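Long-range contacts in CDP-archaeol synthase (Aeropyrum pernix K1, PDB 5GUF), which catalyses the transfer of CMP from CTP to the phosphate of 2,3-bis-(O-geranylgeranyl)-sn-glycerol 1-phosphate, giving CDP-archaeol in archaeal membrane lipid synthesis: residues A[7-12]-A[137-142]; A[90-95]-A[128-133]; A[122-127]-A[151-156]. All blocks are in the same frame, centred on the assembly; numbering follows the deposited sequence. Where two conformers were deposited one is given.

Contact 1 (A[7-12]-A[137-142]); sequences VDWRID and LGYTWT. With MG (magnesium ion), chain D.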
ATOM      1  N   VAL A   7       6.313 -19.764  17.713  1.00 42.47           N
ATOM      2  CA  VAL A   7       5.409 -19.556  16.595  1.00 34.12           C
ATOM      3  C   VAL A   7       4.322 -20.618  16.691  1.00 39.74           C
ATOM      4  O   VAL A   7       4.619 -21.820  16.696  1.00 34.95           O
ATOM      5  CB  VAL A   7       6.131 -19.626  15.236  1.00 40.54           C
ATOM      6  CG1 VAL A   7       5.130 -19.472  14.079  1.00 31.27           C
ATOM      7  CG2 VAL A   7       7.218 -18.549  15.140  1.00 33.50           C
ATOM      8  N   ASP A   8       3.074 -20.181  16.808  1.00 31.27           N
ATOM      9  CA  ASP A   8       1.936 -21.089  16.757  1.00 31.64           C
ATOM     10  C   ASP A   8       1.113 -20.713  15.527  1.00 32.83           C
ATOM     11  O   ASP A   8       1.561 -19.939  14.680  1.00 32.57           O
ATOM     12  CB  ASP A   8       1.132 -21.023  18.060  1.00 25.78           C
ATOM     13  CG  ASP A   8       0.706 -19.595  18.403  1.00 36.57           C
ATOM     14  OD1 ASP A   8       0.025 -18.967  17.563  1.00 35.84           O
ATOM     15  OD2 ASP A   8       1.048 -19.093  19.498  1.00 35.82           O
ATOM     16  N   TRP A   9      -0.109 -21.243  15.451  1.00 31.94           N
ATOM     17  CA  TRP A   9      -0.944 -21.057  14.274  1.00 27.88           C
ATOM     18  C   TRP A   9      -1.685 -19.731  14.283  1.00 31.30           C
ATOM     19  O   TRP A   9      -2.185 -19.308  13.240  1.00 33.38           O
ATOM     20  CB  TRP A   9      -1.957 -22.187  14.162  1.00 29.33           C
ATOM     21  CG  TRP A   9      -1.384 -23.532  13.860  1.00 35.67           C
ATOM     22  CD1 TRP A   9      -1.199 -24.567  14.745  1.00 32.97           C
ATOM     23  CD2 TRP A   9      -0.939 -24.010  12.580  1.00 31.40           C
ATOM     24  NE1 TRP A   9      -0.663 -25.651  14.092  1.00 32.01           N
ATOM     25  CE2 TRP A   9      -0.502 -25.344  12.764  1.00 32.47           C
ATOM     26  CE3 TRP A   9      -0.861 -23.439  11.299  1.00 32.66           C
ATOM     27  CZ2 TRP A   9       0.009 -26.118  11.714  1.00 28.83           C
ATOM     28  CZ3 TRP A   9      -0.351 -24.210  10.251  1.00 37.06           C
ATOM     29  CH2 TRP A   9       0.079 -25.541  10.471  1.00 37.73           C
ATOM     30  N   ARG A  10      -1.761 -19.068  15.423  1.00 31.62           N
ATOM     31  CA  ARG A  10      -2.406 -17.770  15.524  1.00 31.77           C
ATOM     32  C   ARG A  10      -1.316 -16.708  15.622  1.00 31.54           C
ATOM     33  O   ARG A  10      -0.734 -16.488  16.685  1.00 33.10           O
ATOM     34  CB  ARG A  10      -3.341 -17.729  16.725  1.00 27.71           C
ATOM     35  CG  ARG A  10      -4.065 -16.420  16.843  1.00 31.20           C
ATOM     36  CD  ARG A  10      -4.948 -16.398  18.078  1.00 41.86           C
ATOM     37  NE  ARG A  10      -6.126 -15.567  17.859  1.00 36.18           N
ATOM     38  CZ  ARG A  10      -6.299 -14.376  18.415  1.00 39.63           C
ATOM     39  NH1 ARG A  10      -5.363 -13.882  19.221  1.00 35.79           N
ATOM     40  NH2 ARG A  10      -7.400 -13.682  18.164  1.00 46.00           N
ATOM     41  N   ILE A  11      -1.048 -16.041  14.506  1.00 31.67           N
ATOM     42  CA  ILE A  11      -0.032 -14.992  14.446  1.00 36.55           C
ATOM     43  C   ILE A  11      -0.632 -13.751  15.095  1.00 31.88           C
ATOM     44  O   ILE A  11      -1.422 -13.036  14.474  1.00 33.32           O
ATOM     45  CB  ILE A  11       0.413 -14.714  13.011  1.00 31.44           C
ATOM     46  CG1 ILE A  11       0.710 -16.042  12.328  1.00 30.80           C
ATOM     47  CG2 ILE A  11       1.610 -13.749  12.997  1.00 29.81           C
ATOM     48  CD1 ILE A  11       1.802 -16.822  13.023  1.00 35.37           C
ATOM     49  N   ASP A  12      -0.234 -13.477  16.338  1.00 31.83           N
ATOM     50  CA  ASP A  12      -0.873 -12.419  17.108  1.00 32.39           C
ATOM     51  C   ASP A  12       0.123 -11.559  17.866  1.00 33.59           C
ATOM     52  O   ASP A  12      -0.283 -10.811  18.757  1.00 43.16           O
ATOM     53  CB  ASP A  12      -1.911 -13.005  18.087  1.00 36.84           C
ATOM     54  CG  ASP A  12      -1.369 -14.186  18.902  1.00 40.55           C
ATOM     55  OD1 ASP A  12      -0.136 -14.413  18.946  1.00 37.46           O
ATOM     56  OD2 ASP A  12      -2.197 -14.896  19.514  1.00 46.70           O
ATOM     57  N   LEU A 137      -1.538 -22.023   4.216  1.00 36.48           N
ATOM     58  CA  LEU A 137      -0.952 -23.109   4.987  1.00 30.07           C
ATOM     59  C   LEU A 137      -1.727 -23.408   6.262  1.00 39.74           C
ATOM     60  O   LEU A 137      -1.464 -24.434   6.898  1.00 41.83           O
ATOM     61  CB  LEU A 137       0.506 -22.791   5.342  1.00 36.69           C
ATOM     62  CG  LEU A 137       1.559 -22.873   4.227  1.00 38.69           C
ATOM     63  CD1 LEU A 137       2.918 -22.468   4.772  1.00 32.12           C
ATOM     64  CD2 LEU A 137       1.636 -24.264   3.583  1.00 34.21           C
ATOM     65  N   GLY A 138      -2.655 -22.544   6.667  1.00 36.14           N
ATOM     66  CA  GLY A 138      -3.402 -22.764   7.887  1.00 27.44           C
ATOM     67  C   GLY A 138      -3.153 -21.771   9.000  1.00 28.62           C
ATOM     68  O   GLY A 138      -3.757 -21.914  10.065  1.00 31.14           O
ATOM     69  N   TYR A 139      -2.294 -20.773   8.805  1.00 24.80           N
ATOM     70  CA  TYR A 139      -2.069 -19.746   9.814  1.00 24.64           C
ATOM     71  C   TYR A 139      -3.205 -18.731   9.824  1.00 29.92           C
ATOM     72  O   TYR A 139      -3.702 -18.315   8.775  1.00 31.46           O
ATOM     73  CB  TYR A 139      -0.741 -19.009   9.558  1.00 32.12           C
ATOM     74  CG  TYR A 139       0.485 -19.854   9.795  1.00 28.90           C
ATOM     75  CD1 TYR A 139       1.055 -19.943  11.059  1.00 29.58           C
ATOM     76  CD2 TYR A 139       1.055 -20.587   8.762  1.00 23.71           C
ATOM     77  CE1 TYR A 139       2.173 -20.727  11.279  1.00 28.74           C
ATOM     78  CE2 TYR A 139       2.147 -21.375   8.980  1.00 24.67           C
ATOM     79  CZ  TYR A 139       2.702 -21.444  10.234  1.00 26.18           C
ATOM     80  OH  TYR A 139       3.798 -22.232  10.426  1.00 35.03           O
ATOM     81  N   THR A 140      -3.583 -18.285  11.008  1.00 27.87           N
ATOM     82  CA  THR A 140      -4.510 -17.176  11.140  1.00 24.50           C
ATOM     83  C   THR A 140      -3.744 -15.972  11.657  1.00 28.71           C
ATOM     84  O   THR A 140      -3.041 -16.070  12.667  1.00 30.45           O
ATOM     85  CB  THR A 140      -5.671 -17.514  12.080  1.00 31.07           C
ATOM     86  OG1 THR A 140      -6.537 -18.457  11.438  1.00 30.36           O
ATOM     87  CG2 THR A 140      -6.475 -16.245  12.454  1.00 24.58           C
ATOM     88  N   TRP A 141      -3.870 -14.845  10.959  1.00 29.38           N
ATOM     89  CA  TRP A 141      -3.277 -13.588  11.391  1.00 29.54           C
ATOM     90  C   TRP A 141      -4.340 -12.740  12.071  1.00 29.40           C
ATOM     91  O   TRP A 141      -5.493 -12.733  11.645  1.00 34.76           O
ATOM     92  CB  TRP A 141      -2.696 -12.817  10.203  1.00 29.61           C
ATOM     93  CG  TRP A 141      -1.440 -13.418   9.654  1.00 31.93           C
ATOM     94  CD1 TRP A 141      -1.317 -14.620   9.032  1.00 31.65           C
ATOM     95  CD2 TRP A 141      -0.126 -12.857   9.703  1.00 27.22           C
ATOM     96  NE1 TRP A 141      -0.015 -14.844   8.688  1.00 28.34           N
ATOM     97  CE2 TRP A 141       0.741 -13.777   9.088  1.00 32.39           C
ATOM     98  CE3 TRP A 141       0.400 -11.662  10.197  1.00 31.41           C
ATOM     99  CZ2 TRP A 141       2.107 -13.535   8.935  1.00 27.34           C
ATOM    100  CZ3 TRP A 141       1.756 -11.425  10.052  1.00 30.70           C
ATOM    101  CH2 TRP A 141       2.592 -12.358   9.427  1.00 28.88           C
ATOM    102  N   THR A 142      -3.964 -12.042  13.120  1.00 29.89           N
ATOM    103  CA  THR A 142      -4.850 -10.946  13.475  1.00 32.37           C
ATOM    104  C   THR A 142      -4.616  -9.773  12.524  1.00 38.74           C
ATOM    105  O   THR A 142      -3.492  -9.565  12.041  1.00 33.39           O
ATOM    106  CB  THR A 142      -4.632 -10.486  14.914  1.00 24.14           C
ATOM    107  OG1 THR A 142      -3.315  -9.948  15.037  1.00 32.42           O
ATOM    108  CG2 THR A 142      -4.802 -11.665  15.881  1.00 34.11           C
TER
HETATM  109 MG    MG D 203       0.501 -16.811  18.456  1.00 18.53          MG
HETATM  110  O   HOH W   1      -1.358 -17.132  20.131  1.00 31.17           O
HETATM  111  O   HOH W   2       1.172 -16.385  20.060  1.00 41.24           O

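Contact 2 (A[90-95]-A[128-133]); sequences PAIALG and LGALAV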
ATOM      1  N   PRO A  90       9.930 -22.912   2.882  1.00 35.43           N
ATOM      2  CA  PRO A  90      10.065 -22.955   1.416  1.00 32.03           C
ATOM      3  C   PRO A  90       8.817 -22.475   0.684  1.00 37.28           C
ATOM      4  O   PRO A  90       8.930 -21.665  -0.249  1.00 35.20           O
ATOM      5  CB  PRO A  90      10.368 -24.437   1.130  1.00 33.31           C
ATOM      6  CG  PRO A  90      11.001 -24.944   2.408  1.00 34.94           C
ATOM      7  CD  PRO A  90      10.274 -24.210   3.506  1.00 33.03           C
ATOM      8  N   ALA A  91       7.628 -22.952   1.080  1.00 32.14           N
ATOM      9  CA  ALA A  91       6.402 -22.486   0.434  1.00 35.80           C
ATOM     10  C   ALA A  91       6.215 -20.983   0.624  1.00 32.11           C
ATOM     11  O   ALA A  91       5.817 -20.281  -0.314  1.00 23.93           O
ATOM     12  CB  ALA A  91       5.190 -23.249   0.975  1.00 26.75           C
ATOM     13  N   ILE A  92       6.502 -20.473   1.831  1.00 25.72           N
ATOM     14  CA  ILE A  92       6.370 -19.041   2.093  1.00 26.59           C
ATOM     15  C   ILE A  92       7.364 -18.249   1.252  1.00 36.18           C
ATOM     16  O   ILE A  92       7.021 -17.202   0.682  1.00 32.03           O
ATOM     17  CB  ILE A  92       6.539 -18.748   3.599  1.00 38.23           C
ATOM     18  CG1 ILE A  92       5.417 -19.421   4.410  1.00 36.62           C
ATOM     19  CG2 ILE A  92       6.559 -17.246   3.879  1.00 32.78           C
ATOM     20  CD1 ILE A  92       5.323 -18.967   5.861  1.00 27.52           C
ATOM     21  N   ALA A  93       8.609 -18.736   1.163  1.00 30.32           N
ATOM     22  CA  ALA A  93       9.584 -18.133   0.260  1.00 27.88           C
ATOM     23  C   ALA A  93       9.043 -18.049  -1.162  1.00 28.30           C
ATOM     24  O   ALA A  93       9.215 -17.027  -1.838  1.00 26.34           O
ATOM     25  CB  ALA A  93      10.887 -18.938   0.273  1.00 29.46           C
ATOM     26  N   LEU A  94       8.404 -19.126  -1.637  1.00 27.98           N
ATOM     27  CA  LEU A  94       7.804 -19.112  -2.971  1.00 34.81           C
ATOM     28  C   LEU A  94       6.730 -18.037  -3.082  1.00 30.40           C
ATOM     29  O   LEU A  94       6.666 -17.318  -4.085  1.00 32.59           O
ATOM     30  CB  LEU A  94       7.222 -20.486  -3.319  1.00 28.94           C
ATOM     31  CG  LEU A  94       8.308 -21.518  -3.634  1.00 35.88           C
ATOM     32  CD1 LEU A  94       7.727 -22.886  -3.933  1.00 37.93           C
ATOM     33  CD2 LEU A  94       9.194 -21.040  -4.786  1.00 36.80           C
ATOM     34  N   GLY A  95       5.885 -17.903  -2.062  1.00 27.29           N
ATOM     35  CA  GLY A  95       4.895 -16.839  -2.086  1.00 32.97           C
ATOM     36  C   GLY A  95       5.526 -15.458  -2.111  1.00 34.05           C
ATOM     37  O   GLY A  95       5.042 -14.550  -2.791  1.00 33.59           O
ATOM     38  N   LEU A 128       2.776  -9.602   0.778  1.00 34.02           N
ATOM     39  CA  LEU A 128       1.399 -10.010   0.506  1.00 34.77           C
ATOM     40  C   LEU A 128       1.330 -11.416  -0.084  1.00 33.61           C
ATOM     41  O   LEU A 128       0.432 -12.191   0.262  1.00 37.44           O
ATOM     42  CB  LEU A 128       0.742  -8.996  -0.443  1.00 41.99           C
ATOM     43  CG  LEU A 128       0.505  -7.576   0.103  1.00 45.23           C
ATOM     44  CD1 LEU A 128       0.159  -6.566  -0.995  1.00 40.75           C
ATOM     45  CD2 LEU A 128      -0.589  -7.596   1.181  1.00 36.67           C
ATOM     46  N   GLY A 129       2.253 -11.760  -0.983  1.00 29.08           N
ATOM     47  CA  GLY A 129       2.334 -13.140  -1.440  1.00 33.22           C
ATOM     48  C   GLY A 129       2.662 -14.109  -0.311  1.00 31.60           C
ATOM     49  O   GLY A 129       2.040 -15.166  -0.177  1.00 29.71           O
ATOM     50  N   ALA A 130       3.650 -13.763   0.512  1.00 27.17           N
ATOM     51  CA  ALA A 130       4.033 -14.632   1.621  1.00 33.87           C
ATOM     52  C   ALA A 130       2.898 -14.759   2.631  1.00 31.55           C
ATOM     53  O   ALA A 130       2.570 -15.866   3.082  1.00 32.43           O
ATOM     54  CB  ALA A 130       5.299 -14.096   2.292  1.00 30.27           C
ATOM     55  N   LEU A 131       2.271 -13.632   2.971  1.00 29.54           N
ATOM     56  CA  LEU A 131       1.095 -13.644   3.836  1.00 34.71           C
ATOM     57  C   LEU A 131      -0.019 -14.531   3.278  1.00 33.12           C
ATOM     58  O   LEU A 131      -0.644 -15.292   4.030  1.00 32.11           O
ATOM     59  CB  LEU A 131       0.588 -12.214   4.034  1.00 28.98           C
ATOM     60  CG  LEU A 131      -0.666 -12.040   4.882  1.00 38.23           C
ATOM     61  CD1 LEU A 131      -0.308 -12.123   6.362  1.00 31.05           C
ATOM     62  CD2 LEU A 131      -1.287 -10.699   4.568  1.00 41.76           C
ATOM     63  N   ALA A 132      -0.286 -14.443   1.966  1.00 31.31           N
ATOM     64  CA  ALA A 132      -1.312 -15.288   1.358  1.00 26.90           C
ATOM     65  C   ALA A 132      -0.980 -16.758   1.531  1.00 31.56           C
ATOM     66  O   ALA A 132      -1.865 -17.564   1.839  1.00 36.07           O
ATOM     67  CB  ALA A 132      -1.486 -14.962  -0.131  1.00 21.39           C
ATOM     68  N   VAL A 133       0.291 -17.127   1.331  1.00 30.93           N
ATOM     69  CA  VAL A 133       0.696 -18.529   1.439  1.00 28.60           C
ATOM     70  C   VAL A 133       0.604 -19.005   2.881  1.00 28.53           C
ATOM     71  O   VAL A 133       0.130 -20.114   3.156  1.00 35.25           O
ATOM     72  CB  VAL A 133       2.113 -18.726   0.858  1.00 35.39           C
ATOM     73  CG1 VAL A 133       2.666 -20.096   1.202  1.00 31.37           C
ATOM     74  CG2 VAL A 133       2.090 -18.558  -0.646  1.00 26.35           C
TER

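Contact 3 (A[122-127]-A[151-156]); sequences DQLDFY and AAVLLL. With K (potassium ion), chain F.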
ATOM      1  N   ASP A 122       6.415  -1.719  -4.285  1.00 36.29           N
ATOM      2  CA  ASP A 122       7.761  -2.294  -4.321  1.00 40.30           C
ATOM      3  C   ASP A 122       8.156  -2.909  -2.981  1.00 43.52           C
ATOM      4  O   ASP A 122       8.965  -3.839  -2.937  1.00 40.60           O
ATOM      5  CB  ASP A 122       8.796  -1.223  -4.689  1.00 37.72           C
ATOM      6  CG  ASP A 122       8.843  -0.920  -6.187  1.00 48.95           C
ATOM      7  OD1 ASP A 122       8.271  -1.702  -6.977  1.00 43.22           O
ATOM      8  OD2 ASP A 122       9.434   0.126  -6.563  1.00 45.78           O
ATOM      9  N   GLN A 123       7.633  -2.390  -1.878  1.00 38.30           N
ATOM     10  CA  GLN A 123       8.065  -2.878  -0.579  1.00 40.45           C
ATOM     11  C   GLN A 123       7.145  -3.955  -0.018  1.00 39.80           C
ATOM     12  O   GLN A 123       7.567  -4.706   0.858  1.00 46.24           O
ATOM     13  CB  GLN A 123       8.159  -1.725   0.425  1.00 42.88           C
ATOM     14  CG  GLN A 123       9.210  -0.670   0.113  1.00 48.40           C
ATOM     15  CD  GLN A 123       8.773   0.315  -0.967  1.00 56.03           C
ATOM     16  OE1 GLN A 123       7.581   0.609  -1.128  1.00 51.46           O
ATOM     17  NE2 GLN A 123       9.746   0.829  -1.720  1.00 56.14           N
ATOM     18  N   LEU A 124       5.918  -4.073  -0.512  1.00 35.25           N
ATOM     19  CA  LEU A 124       4.927  -4.915   0.132  1.00 37.33           C
ATOM     20  C   LEU A 124       4.466  -6.106  -0.705  1.00 45.21           C
ATOM     21  O   LEU A 124       3.860  -7.028  -0.144  1.00 41.85           O
ATOM     22  CB  LEU A 124       3.716  -4.066   0.536  1.00 37.65           C
ATOM     23  CG  LEU A 124       4.012  -3.112   1.698  1.00 44.05           C
ATOM     24  CD1 LEU A 124       2.746  -2.417   2.165  1.00 38.66           C
ATOM     25  CD2 LEU A 124       4.683  -3.856   2.860  1.00 44.62           C
ATOM     26  N   ASP A 125       4.766  -6.136  -2.012  1.00 38.62           N
ATOM     27  CA  ASP A 125       4.263  -7.200  -2.881  1.00 29.77           C
ATOM     28  C   ASP A 125       4.703  -8.579  -2.401  1.00 29.12           C
ATOM     29  O   ASP A 125       3.916  -9.527  -2.409  1.00 34.96           O
ATOM     30  CB  ASP A 125       4.735  -6.961  -4.319  1.00 33.08           C
ATOM     31  CG  ASP A 125       6.260  -6.701  -4.417  1.00 45.45           C
ATOM     32  OD1 ASP A 125       6.987  -6.771  -3.389  1.00 45.70           O
ATOM     33  OD2 ASP A 125       6.745  -6.429  -5.535  1.00 47.57           O
ATOM     34  N   PHE A 126       5.963  -8.714  -2.006  1.00 29.30           N
ATOM     35  CA  PHE A 126       6.454  -9.995  -1.514  1.00 33.46           C
ATOM     36  C   PHE A 126       5.816 -10.348  -0.173  1.00 35.10           C
ATOM     37  O   PHE A 126       5.585 -11.530   0.113  1.00 31.57           O
ATOM     38  CB  PHE A 126       7.986  -9.957  -1.380  1.00 29.85           C
ATOM     39  CG  PHE A 126       8.438  -9.356  -0.098  1.00 34.72           C
ATOM     40  CD1 PHE A 126       8.580  -7.988   0.022  1.00 35.88           C
ATOM     41  CD2 PHE A 126       8.644 -10.149   1.027  1.00 36.46           C
ATOM     42  CE1 PHE A 126       8.957  -7.423   1.233  1.00 33.03           C
ATOM     43  CE2 PHE A 126       9.004  -9.579   2.235  1.00 37.08           C
ATOM     44  CZ  PHE A 126       9.171  -8.210   2.323  1.00 32.48           C
ATOM     45  N   TYR A 127       5.556  -9.338   0.663  1.00 26.82           N
ATOM     46  CA  TYR A 127       4.914  -9.571   1.951  1.00 30.06           C
ATOM     47  C   TYR A 127       3.505 -10.115   1.775  1.00 34.45           C
ATOM     48  O   TYR A 127       3.082 -11.006   2.525  1.00 35.60           O
ATOM     49  CB  TYR A 127       4.895  -8.276   2.763  1.00 32.29           C
ATOM     50  CG  TYR A 127       4.036  -8.323   4.004  1.00 38.20           C
ATOM     51  CD1 TYR A 127       4.447  -9.023   5.127  1.00 42.30           C
ATOM     52  CD2 TYR A 127       2.809  -7.659   4.057  1.00 39.38           C
ATOM     53  CE1 TYR A 127       3.666  -9.067   6.268  1.00 36.08           C
ATOM     54  CE2 TYR A 127       2.022  -7.702   5.197  1.00 39.21           C
ATOM     55  CZ  TYR A 127       2.459  -8.417   6.297  1.00 41.31           C
ATOM     56  OH  TYR A 127       1.694  -8.475   7.445  1.00 43.61           O
ATOM     57  N   ALA A 151       4.010  -2.549   8.280  1.00 45.99           N
ATOM     58  CA  ALA A 151       4.707  -1.325   8.655  1.00 38.84           C
ATOM     59  C   ALA A 151       6.127  -1.614   9.112  1.00 45.30           C
ATOM     60  O   ALA A 151       7.011  -0.760   8.968  1.00 48.07           O
ATOM     61  CB  ALA A 151       3.938  -0.591   9.753  1.00 34.26           C
ATOM     62  N   ALA A 152       6.366  -2.801   9.668  1.00 40.98           N
ATOM     63  CA  ALA A 152       7.731  -3.175  10.016  1.00 41.00           C
ATOM     64  C   ALA A 152       8.552  -3.430   8.768  1.00 46.01           C
ATOM     65  O   ALA A 152       9.760  -3.168   8.756  1.00 49.27           O
ATOM     66  CB  ALA A 152       7.738  -4.403  10.921  1.00 38.83           C
ATOM     67  N   VAL A 153       7.924  -3.941   7.707  0.52 46.63           N
ATOM     68  CA  VAL A 153       8.625  -4.075   6.435  0.52 47.84           C
ATOM     69  C   VAL A 153       9.004  -2.701   5.901  0.52 49.88           C
ATOM     70  O   VAL A 153      10.147  -2.467   5.488  0.52 49.51           O
ATOM     71  CB  VAL A 153       7.769  -4.857   5.423  0.52 44.19           C
ATOM     72  CG1 VAL A 153       8.362  -4.727   4.030  0.52 48.17           C
ATOM     73  CG2 VAL A 153       7.684  -6.314   5.821  0.52 44.27           C
ATOM     74  N   LEU A 154       8.047  -1.769   5.905  1.00 47.49           N
ATOM     75  CA  LEU A 154       8.337  -0.401   5.494  1.00 49.83           C
ATOM     76  C   LEU A 154       9.469   0.190   6.321  1.00 58.64           C
ATOM     77  O   LEU A 154      10.438   0.725   5.774  1.00 60.98           O
ATOM     78  CB  LEU A 154       7.085   0.465   5.609  1.00 43.50           C
ATOM     79  CG  LEU A 154       5.925   0.029   4.721  1.00 46.84           C
ATOM     80  CD1 LEU A 154       4.715   0.907   4.978  1.00 38.96           C
ATOM     81  CD2 LEU A 154       6.355   0.078   3.261  1.00 41.79           C
ATOM     82  N   LEU A 155       9.383   0.062   7.649  1.00 53.74           N
ATOM     83  CA  LEU A 155      10.390   0.664   8.515  1.00 53.90           C
ATOM     84  C   LEU A 155      11.776   0.101   8.245  1.00 63.39           C
ATOM     85  O   LEU A 155      12.764   0.836   8.306  1.00 75.87           O
ATOM     86  CB  LEU A 155      10.014   0.475   9.983  1.00 54.42           C
ATOM     87  CG  LEU A 155       8.873   1.374  10.445  1.00 60.23           C
ATOM     88  CD1 LEU A 155       8.399   0.967  11.831  1.00 59.95           C
ATOM     89  CD2 LEU A 155       9.337   2.822  10.416  1.00 62.91           C
ATOM     90  N   LEU A 156      11.876  -1.188   7.923  1.00 55.29           N
ATOM     91  CA  LEU A 156      13.196  -1.764   7.701  1.00 61.56           C
ATOM     92  C   LEU A 156      13.745  -1.362   6.330  1.00 75.29           C
ATOM     93  O   LEU A 156      14.943  -1.108   6.181  1.00 78.76           O
ATOM     94  CB  LEU A 156      13.127  -3.283   7.845  1.00 55.83           C
ATOM     95  CG  LEU A 156      14.271  -4.064   7.191  1.00 68.25           C
ATOM     96  CD1 LEU A 156      15.552  -3.681   7.928  1.00 68.89           C
ATOM     97  CD2 LEU A 156      14.053  -5.578   7.252  1.00 63.33           C
TER
HETATM   98  K     K F 205      10.380  -5.396  -5.509  1.00 64.36           K
HETATM   99  O   HOH W   3      10.808  -3.409  -7.592  1.00 50.26           O
HETATM  100  O   HOH W   4      10.193  -6.987  -3.521  1.00 53.02           O
HETATM  101  O   HOH W   5       8.535  -6.275  -7.755  1.00 44.14           O

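Contact 1 (A[7-12]-A[137-142])
A two-stranded parallel sheet pairs Arg-10 and Ile-11 with Thr-140 and Trp-141, beside a magnesium site built largely from the same loop, 7-12. Three backbone hydrogen bonds join the strands: Thr-140 N to Trp-9 O (2.8 Å), Ile-11 N to Thr-140 O (2.7 Å) and Thr-142 N to Ile-11 O (3.0 Å). Gly-138, in a Schellman motif that ends helix 121-136, leads into the second strand. Beside it Trp-9 CE3 lies over the centre of one face of the Tyr-139 ring, the pair meeting obliquely with planes 41° apart; the Tyr-139 hydroxyl is hydrogen-bonded to His-88. Asp-8 grips the magnesium ion through both carboxylate oxygens, and its OD1 also accepts from Arg-10 N, forming an Asx turn that holds the carboxylate in place. Arg-10 O, Asp-12 OD1, Glu-16 and two waters complete the shell. Arg-10 NH1 forms a salt bridge with Asp-12 OD2 (3.3 Å), its hydrogen bond a weak one, while Thr-142 CG2 sits over one face of its guanidinium. On the buried side, Ile-11 and Trp-141 lie side by side. With CG2 anti to the backbone N, Ile-11 sets this methyl 3.6 Å from the centroid of the six-membered ring of Trp-141, only 9° off its normal.

Contact 2 (A[90-95]-A[128-133])
Gly-95 and Gly-129 meet backbone to backbone where helices 84-109 and 121-136, both predicted to span the membrane, pack closely near the centre of the fold. The axes of the two six-residue segments approach to 7.4 Å with their directions 141° apart, so the helices run roughly antiparallel. Gly-129 CA lies 3.3 Å from Gly-95 O, a CA-H...O contact at a point where a CB on Gly-95 would run into Val-133 CG2 and Gly-129 O, and one on Gly-129 into Gly-95 O. Val-133 points from helix 121-136 into this small-residue surface. Its CG1, anti to the backbone N (chi1 169°), lies 3.5 Å from Ala-91 O and also touches Ala-91 CB. The other methyl, CG2, comes to 3.6 Å from Gly-95 CA, so that the valine straddles the groove between Ala-91 and Gly-95, one helical turn apart. To one flank, Ile-92 CG2 meets Ala-130 CB at 3.7 Å, and both residues also pack on Ala-24 of helix 14-29. No hydrogen bond joins the two segments. Small residues spaced four apart, glycine at the closest approach and a CA-H...O contact are typical of tightly packed transmembrane helix pairs.

Contact 3 (A[122-127]-A[151-156])
Where Val-153 packs against Gln-123, Leu-124 and Phe-126, helix 121-136 is kinked: the backbone N atoms of Phe-126 and Tyr-127 make no bond to the preceding turn. Phe-126 N turns instead to Asp-125 OD1 (2.6 Å), along a bent path from above the carboxylate plane. CG of Asp-125, between the backbone N and the carbonyl carbon (chi1 50°), holds the carboxylate near the backbone of the next residue. OD1 also accepts from one water of the potassium shell, and OD2 lies within hydrogen-bonding distance of another, which has several acceptors to choose from. Asp-122 O joins the shell at a long 3.3 Å, as does Asp-100. An alanine at Asp-125 would probably leave Phe-126 N without this acceptor and the two waters without a carboxylate neighbour. Facing helix 143-161, the surface is mostly apolar. In the Val-153 conformer described here, CG1 lies 3.3 Å from Gln-123 O, meets Phe-126 CE1 tip to tip at 3.9 Å and touches Leu-124 CD2. Leu-154 CD2 rests on Gln-123 CB (3.8 Å), and the Tyr-127 hydroxyl is hydrogen-bonded to Ala-146 O. The chemistry thus divides segment 122-127: mainly hydrocarbon against one helix, carboxylate and carbonyl oxygens toward a hydrated cation.

How the contacts relate
From the N terminus, the chain passes first through 7-12, which waits until 137-142 for its partner, so contact 1 closes a loop spanning most of the modelled chain. Contact 2 is nested within it, joining helices 84-109 and 121-136. Contact 3 starts inside both, at 122-127, and ends beyond both at 151-156, crossing each. Helix 121-136 serves contacts 2 and 3 with adjoining segments, then leads through strand 140-141 of contact 1 into helix 143-161 of contact 3. The Trp-141 ring lies against Leu-131 of segment 128-133 and Tyr-127 of contact 3. Together the contacts join the small sheet and the helix pairs within one helical bundle, with the magnesium site of contact 1 and the potassium site beside contact 3.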